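Local coordinates for protein alpha-L-arabinofuranosidase B (Aspergillus kawachii, PDB 6SXT) that hydrolyses terminal non-reducing alpha-L-arabinofuranosyl residues from arabinoxylan, arabinan and arabinogalactan side chains, helping to degrade plant hemicellulose, at residues 185-193 with 199-210; 231-241 with 251-260. All coordinates share one frame; numbering follows the deposited sequence.

Contact 1 of 2, residues 185-193 with 199-210; sequences GNSTTWGYG and WIMVDMENNLFS. With LXE ([(1~{S},2~{S},3~{S},4~{S})-2-(hydroxymethyl)-3,4-bis(oxidanyl)cyclopentyl]azanium), chain G; NAG (2-acetamido-2-deoxy-beta-D-glucopyranose), chain B; EDO (1,2-ethanediol), chain P.
Trp-199 meets Tyr-192 and Gly-193 because its first torsion sets CG beside the backbone N and opposite the carbonyl carbon (chi1 -55°), which turns one indole face to them. Tyr-192 CB stands 3.8 Å from the centroid of its six-membered ring, 17° off the normal, and Gly-193 CA sits over the five-membered ring on the same face; both are CH-pi contacts. The ring NE1 is satisfied by Ala-194 O. At the base of the loop, Trp-199 N donates to Gly-185 O at 3.0 Å, and the return bond from Gly-185 N is weak; this antiparallel hydrogen-bonded pair lies at the loop end of the 180-185/199-203 ladder. Farther along, Ser-210 OG donates to Tyr-192 O over 2.7 Å, approaching from above the carbonyl plane, and also bonds Asn-217. Met-201 SD lies 3.2 Å from Gly-191 O, and the bend at chi3 turns CE toward the same oxygen.

Trp-190 meets Asn-206, Asn-207 and the start of strand 208-209. Asn-207 CA lies over its five-membered ring and Leu-208 CG approaches CE3 obliquely at 3.7 Å. On the face that carries Asn-207, C5' of the covalently bound inhibitor comes within 3.9 Å of CH2; Thr-189 CG2 covers the opposite face.

Residues of 199-210 hold much of the inhibitor: the nucleophile Glu-205 is joined by OE2 to its C1', each Asp-203 oxygen accepts from one hydroxyl, and Asn-207 N donates to O5'. The proton donor Asp-281 also bonds it. An Asx turn, Glu-205 N to Asp-203 OD1, links substrate-binding and nucleophilic residues. The chemistry implies a pocket in which carboxylates of Asp-203 and Glu-205 grip the hydroxyls, probably those of arabinofuranose too, while Trp-190 packs on the hydroxymethyl carbon rather than the carbocycle.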
loop_
_atom_site.group_PDB
_atom_site.type_symbol
_atom_site.label_atom_id
_atom_site.label_comp_id
_atom_site.label_asym_id
_atom_site.label_seq_id
_atom_site.Cartn_x
_atom_site.Cartn_y
_atom_site.Cartn_z
ATOM N N GLY A 185 9.353 -8.048 1.734
ATOM C CA GLY A 185 8.602 -8.958 0.882
ATOM C C GLY A 185 9.226 -10.348 0.939
ATOM O O GLY A 185 10.118 -10.576 1.724
ATOM N N ASN A 186 8.696 -11.259 0.116
ATOM C CA ASN A 186 9.260 -12.632 0.164
ATOM C C ASN A 186 9.852 -12.981 -1.185
ATOM O O ASN A 186 9.824 -14.160 -1.521
ATOM C CB ASN A 186 8.261 -13.673 0.651
ATOM C CG ASN A 186 7.168 -14.042 -0.320
ATOM O OD1 ASN A 186 6.478 -13.203 -0.894
ATOM N ND2 ASN A 186 6.983 -15.380 -0.516
ATOM N N SER A 187 10.388 -12.010 -1.893
ATOM C CA SER A 187 11.305 -12.313 -3.007
ATOM C C SER A 187 12.356 -13.306 -2.536
ATOM O O SER A 187 13.007 -13.090 -1.499
ATOM C CB SER A 187 11.966 -11.058 -3.508
ATOM O OG SER A 187 12.903 -11.423 -4.532
ATOM N N THR A 188 12.686 -14.331 -3.362
ATOM C CA THR A 188 13.906 -15.141 -3.126
ATOM C C THR A 188 14.776 -15.181 -4.390
ATOM O O THR A 188 15.685 -16.062 -4.445
ATOM C CB THR A 188 13.541 -16.569 -2.689
ATOM O OG1 THR A 188 12.821 -17.146 -3.764
ATOM C CG2 THR A 188 12.652 -16.601 -1.455
ATOM N N THR A 189 14.608 -14.207 -5.264
ATOM C CA THR A 189 15.434 -14.066 -6.496
ATOM C C THR A 189 16.888 -13.822 -6.134
ATOM O O THR A 189 17.803 -14.364 -6.799
ATOM C CB THR A 189 14.861 -12.968 -7.388
ATOM O OG1 THR A 189 13.510 -13.314 -7.675
ATOM C CG2 THR A 189 15.676 -12.728 -8.633
ATOM N N TRP A 190 17.133 -13.028 -5.108
ATOM C CA TRP A 190 18.472 -12.704 -4.605
ATOM C C TRP A 190 18.613 -13.256 -3.187
ATOM O O TRP A 190 18.889 -14.448 -2.988
ATOM C CB TRP A 190 18.664 -11.179 -4.726
ATOM C CG TRP A 190 18.483 -10.620 -6.105
ATOM C CD1 TRP A 190 19.436 -10.550 -7.097
ATOM C CD2 TRP A 190 17.311 -9.983 -6.644
ATOM N NE1 TRP A 190 18.905 -9.950 -8.207
ATOM C CE2 TRP A 190 17.595 -9.610 -7.976
ATOM C CE3 TRP A 190 16.000 -9.748 -6.150
ATOM C CZ2 TRP A 190 16.652 -8.968 -8.782
ATOM C CZ3 TRP A 190 15.084 -9.089 -6.942
ATOM C CH2 TRP A 190 15.404 -8.719 -8.255
ATOM N N GLY A 191 18.400 -12.436 -2.183
ATOM C CA GLY A 191 18.555 -12.833 -0.797
ATOM C C GLY A 191 17.242 -13.323 -0.223
ATOM O O GLY A 191 16.199 -12.995 -0.753
ATOM N N TYR A 192 17.369 -13.948 0.940
ATOM C CA TYR A 192 16.211 -14.349 1.766
ATOM C C TYR A 192 16.730 -14.812 3.113
ATOM O O TYR A 192 17.968 -14.951 3.379
ATOM C CB TYR A 192 15.321 -15.340 1.012
ATOM C CG TYR A 192 16.071 -16.611 0.667
ATOM C CD1 TYR A 192 16.161 -17.652 1.573
ATOM C CD2 TYR A 192 16.754 -16.728 -0.535
ATOM C CE1 TYR A 192 16.873 -18.822 1.281
ATOM C CE2 TYR A 192 17.490 -17.883 -0.834
ATOM C CZ TYR A 192 17.538 -18.930 0.075
ATOM O OH TYR A 192 18.275 -20.074 -0.168
ATOM N N GLY A 193 15.814 -14.884 4.079
ATOM C CA GLY A 193 16.141 -15.223 5.455
ATOM C C GLY A 193 15.529 -16.575 5.853
ATOM O O GLY A 193 15.138 -17.372 4.946
ATOM N N TRP A 199 10.713 -10.900 4.609
ATOM C CA TRP A 199 11.979 -10.513 5.234
ATOM C C TRP A 199 12.192 -9.027 4.988
ATOM O O TRP A 199 11.887 -8.542 3.885
ATOM C CB TRP A 199 13.182 -11.278 4.681
ATOM C CG TRP A 199 12.972 -12.769 4.784
ATOM C CD1 TRP A 199 13.134 -13.518 5.896
ATOM C CD2 TRP A 199 12.564 -13.649 3.727
ATOM N NE1 TRP A 199 12.801 -14.826 5.611
ATOM C CE2 TRP A 199 12.481 -14.941 4.290
ATOM C CE3 TRP A 199 12.244 -13.492 2.380
ATOM C CZ2 TRP A 199 12.070 -16.036 3.525
ATOM C CZ3 TRP A 199 11.856 -14.572 1.620
ATOM C CH2 TRP A 199 11.743 -15.833 2.216
ATOM N N ILE A 200 12.811 -8.378 5.954
ATOM C CA ILE A 200 13.443 -7.060 5.724
ATOM C C ILE A 200 14.797 -7.343 5.129
ATOM O O ILE A 200 15.589 -8.077 5.728
ATOM C CB ILE A 200 13.620 -6.246 7.010
ATOM C CG1 ILE A 200 12.265 -6.002 7.687
ATOM C CG2 ILE A 200 14.362 -4.981 6.684
ATOM C CD1 ILE A 200 12.405 -5.553 9.111
ATOM N N MET A 201 15.047 -6.767 3.963
ATOM C CA MET A 201 16.385 -6.891 3.351
ATOM C C MET A 201 16.828 -5.501 2.909
ATOM O O MET A 201 16.058 -4.529 3.045
ATOM C CB MET A 201 16.340 -7.855 2.172
ATOM C CG MET A 201 15.929 -9.224 2.630
ATOM S SD MET A 201 16.153 -10.548 1.368
ATOM C CE MET A 201 14.600 -10.415 0.543
ATOM N N VAL A 202 18.026 -5.416 2.378
ATOM C CA VAL A 202 18.543 -4.127 1.871
ATOM C C VAL A 202 18.791 -4.293 0.381
ATOM O O VAL A 202 19.567 -5.171 -0.010
ATOM C CB VAL A 202 19.779 -3.627 2.605
ATOM C CG1 VAL A 202 20.326 -2.353 2.006
ATOM C CG2 VAL A 202 19.445 -3.434 4.084
ATOM N N ASP A 203 18.163 -3.427 -0.382
ATOM C CA ASP A 203 18.346 -3.384 -1.852
ATOM C C ASP A 203 19.563 -2.519 -2.087
ATOM O O ASP A 203 19.544 -1.300 -1.842
ATOM C CB ASP A 203 17.085 -2.875 -2.534
ATOM C CG ASP A 203 17.066 -3.050 -4.037
ATOM O OD1 ASP A 203 18.176 -3.407 -4.565
ATOM O OD2 ASP A 203 15.929 -2.920 -4.607
ATOM N N MET A 204 20.627 -3.150 -2.630
ATOM C CA MET A 204 21.876 -2.429 -2.976
ATOM C C MET A 204 22.073 -2.432 -4.500
ATOM O O MET A 204 23.152 -2.007 -4.918
ATOM C CB MET A 204 23.071 -3.066 -2.277
ATOM C CG MET A 204 22.992 -2.955 -0.772
ATOM S SD MET A 204 24.578 -3.381 0.028
ATOM C CE MET A 204 24.007 -3.692 1.703
ATOM N N GLU A 205 21.037 -2.804 -5.234
ATOM C CA GLU A 205 20.968 -2.943 -6.710
ATOM C C GLU A 205 21.670 -4.251 -7.140
ATOM O O GLU A 205 22.811 -4.518 -6.714
ATOM C CB GLU A 205 21.536 -1.712 -7.416
ATOM C CG GLU A 205 21.340 -1.716 -8.930
ATOM C CD GLU A 205 19.910 -1.772 -9.424
ATOM O OE1 GLU A 205 19.381 -0.823 -9.988
ATOM O OE2 GLU A 205 19.142 -2.916 -9.202
ATOM N N ASN A 206 20.941 -4.981 -7.963
ATOM C CA ASN A 206 21.275 -6.340 -8.459
ATOM C C ASN A 206 21.479 -7.262 -7.269
ATOM O O ASN A 206 22.170 -8.285 -7.369
ATOM C CB ASN A 206 22.509 -6.303 -9.369
ATOM C CG ASN A 206 22.358 -5.295 -10.501
ATOM O OD1 ASN A 206 23.336 -4.640 -10.838
ATOM N ND2 ASN A 206 21.185 -5.167 -11.080
ATOM N N ASN A 207 20.777 -6.990 -6.176
ATOM C CA ASN A 207 20.829 -7.838 -4.971
ATOM C C ASN A 207 19.889 -7.197 -3.931
ATOM O O ASN A 207 20.088 -6.044 -3.641
ATOM C CB ASN A 207 22.222 -8.006 -4.382
ATOM C CG ASN A 207 22.881 -9.346 -4.725
ATOM O OD1 ASN A 207 22.262 -10.417 -4.647
ATOM N ND2 ASN A 207 24.105 -9.253 -5.242
ATOM N N LEU A 208 19.049 -8.046 -3.346
ATOM C CA LEU A 208 18.438 -7.798 -2.021
ATOM C C LEU A 208 19.261 -8.637 -1.068
ATOM O O LEU A 208 19.414 -9.862 -1.320
ATOM C CB LEU A 208 16.991 -8.240 -2.050
ATOM C CG LEU A 208 16.086 -7.624 -3.108
ATOM C CD1 LEU A 208 14.685 -8.185 -2.983
ATOM C CD2 LEU A 208 16.058 -6.131 -3.029
ATOM N N PHE A 209 19.836 -8.027 -0.073
ATOM C CA PHE A 209 20.691 -8.697 0.913
ATOM C C PHE A 209 19.952 -8.874 2.228
ATOM O O PHE A 209 19.483 -7.911 2.839
ATOM C CB PHE A 209 21.979 -7.912 1.133
ATOM C CG PHE A 209 22.956 -8.026 -0.017
ATOM C CD1 PHE A 209 23.641 -9.214 -0.221
ATOM C CD2 PHE A 209 23.257 -6.953 -0.818
ATOM C CE1 PHE A 209 24.578 -9.328 -1.237
ATOM C CE2 PHE A 209 24.229 -7.049 -1.801
ATOM C CZ PHE A 209 24.849 -8.246 -2.031
ATOM N N SER A 210 19.978 -10.102 2.715
ATOM C CA SER A 210 19.477 -10.475 4.058
ATOM C C SER A 210 20.629 -10.567 5.053
ATOM O O SER A 210 20.427 -10.854 6.245
ATOM C CB SER A 210 18.709 -11.757 3.999
ATOM O OG SER A 210 19.544 -12.789 3.431
HETATM C "C1'" LXE G . 17.893 -3.070 -9.803
HETATM C "C2'" LXE G . 16.679 -2.381 -9.176
HETATM O "O2'" LXE G . 16.849 -1.013 -9.101
HETATM C "C3'" LXE G . 16.641 -3.044 -7.868
HETATM O "O3'" LXE G . 15.376 -2.674 -7.177
HETATM C "C4'" LXE G . 16.620 -4.500 -8.280
HETATM C "C5'" LXE G . 17.122 -5.432 -7.192
HETATM O "O5'" LXE G . 18.389 -5.095 -6.669
HETATM C "C6'" LXE G . 17.533 -4.517 -9.570
HETATM N "N1'" LXE G . 16.680 -5.074 -10.659
HETATM C C1 NAG B . 5.889 -15.857 -1.365
HETATM C C2 NAG B . 6.431 -17.078 -2.165
HETATM C C3 NAG B . 5.276 -17.750 -2.920
HETATM C C4 NAG B . 4.160 -18.129 -1.977
HETATM C C5 NAG B . 3.794 -16.826 -1.195
HETATM C C6 NAG B . 2.668 -17.059 -0.234
HETATM C C7 NAG B . 8.700 -17.196 -3.106
HETATM C C8 NAG B . 9.560 -16.620 -4.146
HETATM N N2 NAG B . 7.462 -16.697 -3.102
HETATM O O3 NAG B . 5.892 -18.960 -3.503
HETATM O O4 NAG B . 2.960 -18.461 -2.670
HETATM O O5 NAG B . 4.902 -16.372 -0.441
HETATM O O6 NAG B . 2.965 -18.073 0.702
HETATM O O7 NAG B . 9.135 -18.006 -2.268
HETATM C C1 EDO P . 22.920 -13.762 9.698
HETATM O O1 EDO P . 22.927 -15.080 9.127
HETATM C C2 EDO P . 23.053 -12.522 8.844
HETATM O O2 EDO P . 21.908 -11.567 8.635
HETATM O O HOH W 1 19.609 -8.255 -11.163
#

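Contact 2 of 2, residues 231-241 with 251-260; sequences AVKGGADKWAI and LSTYYSGARP. With EDO (1,2-ethanediol), chain C; EDO (1,2-ethanediol), chain P.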
loop_
_atom_site.group_PDB
_atom_site.type_symbol
_atom_site.label_atom_id
_atom_site.label_comp_id
_atom_site.label_asym_id
_atom_site.label_seq_id
_atom_site.Cartn_x
_atom_site.Cartn_y
_atom_site.Cartn_z
ATOM N N ALA A 231 14.632 -0.724 10.322
ATOM C CA ALA A 231 15.657 0.321 10.460
ATOM C C ALA A 231 16.917 -0.178 9.767
ATOM O O ALA A 231 17.443 -1.261 10.137
ATOM C CB ALA A 231 15.937 0.703 11.895
ATOM N N VAL A 232 17.406 0.618 8.835
ATOM C CA VAL A 232 18.565 0.228 7.983
ATOM C C VAL A 232 19.572 1.360 8.031
ATOM O O VAL A 232 19.194 2.569 8.058
ATOM C CB VAL A 232 18.120 -0.126 6.546
ATOM C CG1 VAL A 232 19.278 -0.043 5.545
ATOM C CG2 VAL A 232 17.430 -1.459 6.551
ATOM N N LYS A 233 20.865 1.045 8.018
ATOM C CA LYS A 233 21.888 2.095 7.994
ATOM C C LYS A 233 23.108 1.548 7.266
ATOM O O LYS A 233 23.263 0.323 7.190
ATOM C CB LYS A 233 22.230 2.582 9.401
ATOM C CG LYS A 233 22.600 1.500 10.416
ATOM C CD LYS A 233 22.591 2.031 11.814
ATOM C CE LYS A 233 22.817 0.979 12.882
ATOM N NZ LYS A 233 22.574 1.565 14.239
ATOM N N GLY A 234 23.830 2.480 6.654
ATOM C CA GLY A 234 24.991 2.127 5.834
ATOM C C GLY A 234 26.038 3.195 5.937
ATOM O O GLY A 234 25.732 4.379 5.898
ATOM N N GLY A 235 27.289 2.775 6.013
ATOM C CA GLY A 235 28.426 3.698 5.982
ATOM C C GLY A 235 29.572 3.022 5.242
ATOM O O GLY A 235 29.340 2.143 4.455
ATOM N N ALA A 236 30.794 3.456 5.562
ATOM C CA ALA A 236 32.019 2.976 4.878
ATOM C C ALA A 236 32.313 1.530 5.289
ATOM O O ALA A 236 32.785 1.356 6.409
ATOM C CB ALA A 236 33.133 3.937 5.251
ATOM N N ASP A 237 31.974 0.622 4.415
ATOM C CA ASP A 237 32.098 -0.846 4.583
ATOM C C ASP A 237 31.427 -1.257 5.889
ATOM O O ASP A 237 31.911 -2.161 6.604
ATOM C CB ASP A 237 33.574 -1.254 4.631
ATOM C CG ASP A 237 33.783 -2.704 4.275
ATOM O OD1 ASP A 237 32.884 -3.325 3.762
ATOM O OD2 ASP A 237 34.945 -3.139 4.407
ATOM N N LYS A 238 30.276 -0.657 6.193
ATOM C CA LYS A 238 29.457 -1.190 7.309
ATOM C C LYS A 238 27.984 -0.949 6.953
ATOM O O LYS A 238 27.669 0.081 6.311
ATOM C CB LYS A 238 29.744 -0.590 8.692
ATOM C CG LYS A 238 29.660 0.915 8.847
ATOM C CD LYS A 238 30.143 1.413 10.227
ATOM C CE LYS A 238 29.886 2.896 10.439
ATOM N NZ LYS A 238 30.498 3.387 11.701
ATOM N N TRP A 239 27.105 -1.845 7.387
ATOM C CA TRP A 239 25.646 -1.601 7.230
ATOM C C TRP A 239 24.917 -2.504 8.203
ATOM O O TRP A 239 25.527 -3.434 8.795
ATOM C CB TRP A 239 25.192 -1.846 5.799
ATOM C CG TRP A 239 25.364 -3.247 5.343
ATOM C CD1 TRP A 239 26.574 -3.862 5.098
ATOM C CD2 TRP A 239 24.358 -4.222 5.094
ATOM N NE1 TRP A 239 26.357 -5.114 4.650
ATOM C CE2 TRP A 239 24.995 -5.404 4.686
ATOM C CE3 TRP A 239 22.953 -4.234 5.182
ATOM C CZ2 TRP A 239 24.299 -6.566 4.388
ATOM C CZ3 TRP A 239 22.280 -5.375 4.889
ATOM C CH2 TRP A 239 22.923 -6.543 4.507
ATOM N N ALA A 240 23.628 -2.257 8.380
ATOM C CA ALA A 240 22.862 -3.038 9.365
ATOM C C ALA A 240 21.384 -3.100 9.000
ATOM O O ALA A 240 20.856 -2.180 8.334
ATOM C CB ALA A 240 22.995 -2.433 10.719
ATOM N N ILE A 241 20.751 -4.176 9.430
ATOM C CA ILE A 241 19.288 -4.383 9.388
ATOM C C ILE A 241 18.862 -4.563 10.824
ATOM O O ILE A 241 19.345 -5.486 11.468
ATOM C CB ILE A 241 18.873 -5.623 8.598
ATOM C CG1 ILE A 241 19.331 -5.543 7.135
ATOM C CG2 ILE A 241 17.387 -5.891 8.747
ATOM C CD1 ILE A 241 19.176 -6.833 6.398
ATOM N N LEU A 251 13.913 -2.905 19.008
ATOM C CA LEU A 251 14.628 -3.352 17.792
ATOM C C LEU A 251 15.578 -4.487 18.158
ATOM O O LEU A 251 16.254 -4.412 19.208
ATOM C CB LEU A 251 15.430 -2.208 17.206
ATOM C CG LEU A 251 14.597 -1.125 16.525
ATOM C CD1 LEU A 251 15.385 0.178 16.385
ATOM C CD2 LEU A 251 14.076 -1.552 15.182
ATOM N N SER A 252 15.648 -5.469 17.286
ATOM C CA SER A 252 16.699 -6.510 17.309
ATOM C C SER A 252 17.539 -6.327 16.056
ATOM O O SER A 252 17.026 -5.841 15.011
ATOM C CB SER A 252 16.135 -7.851 17.364
ATOM O OG SER A 252 15.454 -8.037 18.596
ATOM N N THR A 253 18.819 -6.673 16.133
ATOM C CA THR A 253 19.726 -6.516 15.000
ATOM C C THR A 253 19.825 -7.845 14.262
ATOM O O THR A 253 20.197 -8.858 14.883
ATOM C CB THR A 253 21.074 -5.967 15.458
ATOM O OG1 THR A 253 20.845 -4.695 16.056
ATOM C CG2 THR A 253 22.033 -5.881 14.297
ATOM N N TYR A 254 19.475 -7.862 12.991
ATOM C CA TYR A 254 19.553 -9.129 12.234
ATOM C C TYR A 254 20.739 -9.145 11.281
ATOM O O TYR A 254 21.155 -10.269 10.898
ATOM C CB TYR A 254 18.200 -9.434 11.613
ATOM C CG TYR A 254 17.150 -9.562 12.674
ATOM C CD1 TYR A 254 17.212 -10.598 13.584
ATOM C CD2 TYR A 254 16.101 -8.659 12.764
ATOM C CE1 TYR A 254 16.258 -10.741 14.572
ATOM C CE2 TYR A 254 15.149 -8.787 13.768
ATOM C CZ TYR A 254 15.223 -9.835 14.662
ATOM O OH TYR A 254 14.307 -10.049 15.657
ATOM N N TYR A 255 21.332 -8.025 10.984
ATOM C CA TYR A 255 22.661 -7.958 10.344
ATOM C C TYR A 255 23.334 -6.715 10.836
ATOM O O TYR A 255 22.733 -5.631 10.930
ATOM C CB TYR A 255 22.628 -7.948 8.796
ATOM C CG TYR A 255 24.027 -7.956 8.243
ATOM C CD1 TYR A 255 24.758 -9.122 8.407
ATOM C CD2 TYR A 255 24.662 -6.791 7.861
ATOM C CE1 TYR A 255 26.103 -9.124 8.085
ATOM C CE2 TYR A 255 26.019 -6.767 7.532
ATOM C CZ TYR A 255 26.737 -7.951 7.658
ATOM O OH TYR A 255 28.094 -7.940 7.390
ATOM N N SER A 256 24.649 -6.796 11.032
ATOM C CA SER A 256 25.496 -5.614 11.284
ATOM C C SER A 256 26.934 -5.963 10.949
ATOM O O SER A 256 27.425 -6.958 11.446
ATOM C CB SER A 256 25.448 -5.153 12.705
ATOM O OG SER A 256 26.343 -4.061 12.885
ATOM N N GLY A 257 27.530 -5.201 10.050
ATOM C CA GLY A 257 28.923 -5.474 9.733
ATOM C C GLY A 257 29.244 -5.132 8.322
ATOM O O GLY A 257 28.604 -4.262 7.741
ATOM N N ALA A 258 30.297 -5.763 7.811
ATOM C CA ALA A 258 30.892 -5.361 6.531
ATOM C C ALA A 258 29.938 -5.461 5.352
ATOM O O ALA A 258 28.984 -6.282 5.270
ATOM C CB ALA A 258 32.124 -6.220 6.312
ATOM N N ARG A 259 30.218 -4.665 4.299
ATOM C CA ARG A 259 29.518 -4.852 3.037
ATOM C C ARG A 259 29.693 -6.255 2.490
ATOM O O ARG A 259 30.720 -6.886 2.815
ATOM C CB ARG A 259 29.952 -3.915 1.896
ATOM C CG ARG A 259 29.707 -2.436 2.170
ATOM C CD ARG A 259 28.282 -1.995 1.846
ATOM N NE ARG A 259 28.102 -0.658 2.400
ATOM C CZ ARG A 259 26.898 -0.059 2.536
ATOM N NH1 ARG A 259 25.799 -0.640 2.117
ATOM N NH2 ARG A 259 26.881 1.111 3.083
ATOM N N PRO A 260 28.710 -6.776 1.735
ATOM C CA PRO A 260 28.793 -8.093 1.130
ATOM C C PRO A 260 30.073 -8.112 0.273
ATOM O O PRO A 260 30.299 -7.143 -0.429
ATOM C CB PRO A 260 27.559 -8.231 0.271
ATOM C CG PRO A 260 26.538 -7.268 0.911
ATOM C CD PRO A 260 27.396 -6.149 1.394
HETATM C C1 EDO C . 31.016 5.620 8.265
HETATM O O1 EDO C . 31.054 5.767 6.930
HETATM C C2 EDO C . 30.936 6.910 8.914
HETATM O O2 EDO C . 29.967 6.818 9.945
HETATM C C1 EDO P . 22.920 -13.762 9.698
HETATM O O1 EDO P . 22.927 -15.080 9.127
HETATM C C2 EDO P . 23.053 -12.522 8.844
HETATM O O2 EDO P . 21.908 -11.567 8.635
HETATM O O HOH W 2 30.640 0.824 1.753
HETATM O O HOH W 3 33.246 -5.804 2.770
#
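Trp-239 and Tyr-255 form the aromatic part of this contact. Their rings are inclined at 31° with centroids 4.4 Å apart, and Tyr-255 CD2 sits over the middle of the indole. Placing Tyr-255 CG opposite its own backbone N (chi1 -177°) sends the ring along the strand toward Ala-258, whose O accepts from the phenol OH at 2.8 Å in the carbonyl plane. Trp-239 NE1 reaches the same oxygen by a weak bond, and Pro-260 CD packs obliquely against the indole.

Backbone bonding defines an antiparallel hairpin, the axes of 238-241 and 255-257 running in nearly opposite directions. Trp-239 and Gly-257 are a hydrogen-bonded pair, Ala-240 and Ser-256 a non-hydrogen-bonded one. Ile-241 N donates to Tyr-255 O, continuing the ladder with another hydrogen-bonded pair. On the other side of this residue, Ile-241 O accepts from Tyr-254 N at 2.8 Å and from Tyr-255 N at 3.3 Å, a classic beta bulge where strand 250-257 turns a corner.

The polar and charged contacts gather at the type II turn from Gly-235 to Lys-238. Arg-259 folds back at its second torsion (chi2 -84°), so that NH2 donates to Gly-235 O at 3.0 Å, in both the guanidinium and carbonyl planes, with Trp-239 CB over one guanidinium face. The charge is paired outside these segments, NH1 making a salt bridge to Glu-180. Asp-237 OD1 instead accepts from Arg-259 N at 3.0 Å, met on its anti side and well out of the carboxylate plane, while one water joins Asp-237 N to Arg-259 NE.

Chemically, the turn is held by directed bonds from Arg-259, and the shared acceptor Ala-258 O probably helps to hold the chain leaving the hairpin beside the indole.

From the N terminus, contact 1 comes first: strand 180-185 runs into the loop 185-193, and the chain returns along 199-203 to close it before turning through the nucleophile into 208-209. Contact 2 follows in series, without nesting or crossing: strand 227-235 turns into 238-245, and 250-257 comes back against the latter. In space they meet, centres 14 Å apart. Val-202 CG2 packs 3.5 Å from Trp-239 CZ3, Met-204 CE touches the same indole, and Phe-209 CE1 lies 3.5 Å from Pro-260 CB. The small sheet bearing Asp-203 thus packs on the large antiparallel sheet, both within the catalytic domain.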